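PROTEIN (hypothetical protein EF0366) (Enterococcus faecalis, PDB 1VPY) is of unknown function but belongs to the DUF72 family and folds as a TIM-type alpha/beta barrel. Local coordinates at residues 228-231 with 232-235. Numbering follows the deposited sequence.
With ZN (zinc ion), chain B.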
loop_
_atom_site.group_PDB
_atom_site.type_symbol
_atom_site.label_atom_id
_atom_site.label_comp_id
_atom_site.label_asym_id
_atom_site.label_seq_id
_atom_site.Cartn_x
_atom_site.Cartn_y
_atom_site.Cartn_z
ATOM N N HIS A 228 -11.320 6.594 14.366
ATOM C CA HIS A 228 -12.153 5.399 14.300
ATOM C C HIS A 228 -13.293 5.684 13.321
ATOM O O HIS A 228 -14.161 6.506 13.599
ATOM C CB HIS A 228 -12.687 5.049 15.701
ATOM C CG HIS A 228 -13.610 3.865 15.744
ATOM N ND1 HIS A 228 -13.221 2.636 16.234
ATOM C CD2 HIS A 228 -14.913 3.733 15.395
ATOM C CE1 HIS A 228 -14.238 1.793 16.165
ATOM N NE2 HIS A 228 -15.277 2.433 15.660
ATOM N N TYR A 229 -13.266 5.020 12.168
ATOM C CA TYR A 229 -14.314 5.155 11.157
ATOM C C TYR A 229 -15.658 4.704 11.692
ATOM O O TYR A 229 -15.747 3.702 12.405
ATOM C CB TYR A 229 -13.982 4.315 9.928
ATOM C CG TYR A 229 -12.913 4.871 9.018
ATOM C CD1 TYR A 229 -13.161 5.977 8.221
ATOM C CD2 TYR A 229 -11.662 4.257 8.924
ATOM C CE1 TYR A 229 -12.187 6.479 7.370
ATOM C CE2 TYR A 229 -10.677 4.753 8.073
ATOM C CZ TYR A 229 -10.949 5.863 7.295
ATOM O OH TYR A 229 -9.988 6.362 6.437
ATOM N N ASN A 230 -16.704 5.444 11.341
ATOM C CA ASN A 230 -18.052 5.141 11.823
ATOM C C ASN A 230 -18.808 4.275 10.830
ATOM O O ASN A 230 -18.284 3.949 9.766
ATOM C CB ASN A 230 -18.840 6.422 12.157
ATOM C CG ASN A 230 -19.029 7.343 10.953
ATOM O OD1 ASN A 230 -19.196 6.893 9.819
ATOM N ND2 ASN A 230 -19.013 8.644 11.206
ATOM N N THR A 231 -20.040 3.923 11.180
ATOM C CA THR A 231 -20.863 3.029 10.374
ATOM C C THR A 231 -21.125 3.602 8.975
ATOM O O THR A 231 -21.032 2.876 7.980
ATOM C CB THR A 231 -22.176 2.678 11.114
ATOM O OG1 THR A 231 -21.864 2.308 12.459
ATOM C CG2 THR A 231 -22.897 1.507 10.448
ATOM N N GLN A 232 -21.417 4.900 8.901
ATOM C CA GLN A 232 -21.643 5.565 7.617
ATOM C C GLN A 232 -20.386 5.621 6.751
ATOM O O GLN A 232 -20.454 5.427 5.535
ATOM C CB GLN A 232 -22.230 6.968 7.809
ATOM C CG GLN A 232 -22.672 7.652 6.511
ATOM C CD GLN A 232 -23.815 6.927 5.814
ATOM O OE1 GLN A 232 -23.622 6.263 4.793
ATOM N NE2 GLN A 232 -25.013 7.047 6.371
ATOM N N GLU A 233 -19.239 5.878 7.367
ATOM C CA GLU A 233 -17.984 5.906 6.623
ATOM C C GLU A 233 -17.616 4.526 6.091
ATOM O O GLU A 233 -17.243 4.391 4.918
ATOM C CB GLU A 233 -16.862 6.512 7.457
ATOM C CG GLU A 233 -17.084 7.992 7.725
ATOM C CD GLU A 233 -16.191 8.554 8.810
ATOM O OE1 GLU A 233 -15.803 7.815 9.747
ATOM O OE2 GLU A 233 -15.890 9.760 8.723
ATOM N N ILE A 234 -17.746 3.502 6.933
ATOM C CA ILE A 234 -17.510 2.123 6.483
ATOM C C ILE A 234 -18.459 1.761 5.340
ATOM O O ILE A 234 -18.086 1.003 4.449
ATOM C CB ILE A 234 -17.638 1.079 7.630
ATOM C CG1 ILE A 234 -16.611 1.339 8.739
ATOM C CG2 ILE A 234 -17.508 -0.347 7.097
ATOM C CD1 ILE A 234 -15.177 1.204 8.308
ATOM N N ALA A 235 -19.673 2.313 5.366
ATOM C CA ALA A 235 -20.650 2.077 4.311
ATOM C C ALA A 235 -20.233 2.733 2.997
ATOM O O ALA A 235 -20.333 2.109 1.939
ATOM C CB ALA A 235 -22.033 2.557 4.736
HETATM ZN ZN ZN B . -17.373 1.493 15.292
#
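A capping box between Asn230 and Glu233 starts helix 231-245, the helix that follows the seventh barrel strand, 201-205. Asn230 is the N-cap: its OD1 accepts from Glu233 N at 2.7 Å, almost in line with the side-chain amide C=O (173°). With chi1 at 61°, Asn230 CG sits between its own backbone N and carbonyl carbon, which turns OD1 back over the first turn. Glu233 returns the bond, its OE1 taking Asn230 N at 3.0 Å on the anti side of the carboxylate, a little out of its plane. The two flat groups stack, their planes 29° apart. The regular i to i+4 bonds begin here, Ile234 N to Asn230 O at 2.9 Å and Ala235 N to Thr231 O at 3.0 Å. Glu233 OE1 also lies at the edge of the Tyr229 ring, 3.6 Å from Tyr229 CD1. Ile234 CD1 packs on Tyr229 CB at 3.7 Å. Glu233 OE2 is hydrogen-bonded to the Tyr227 hydroxyl, and the Tyr229 hydroxyl to Asp180 and Gly207 N. Just upstream, His228 NE2 binds a zinc ion and its ND1 bonds to Asp262. The reciprocal bonds thus satisfy two backbone N-H groups at the helix start, where the carboxylate's negative charge probably also suits the helix dipole.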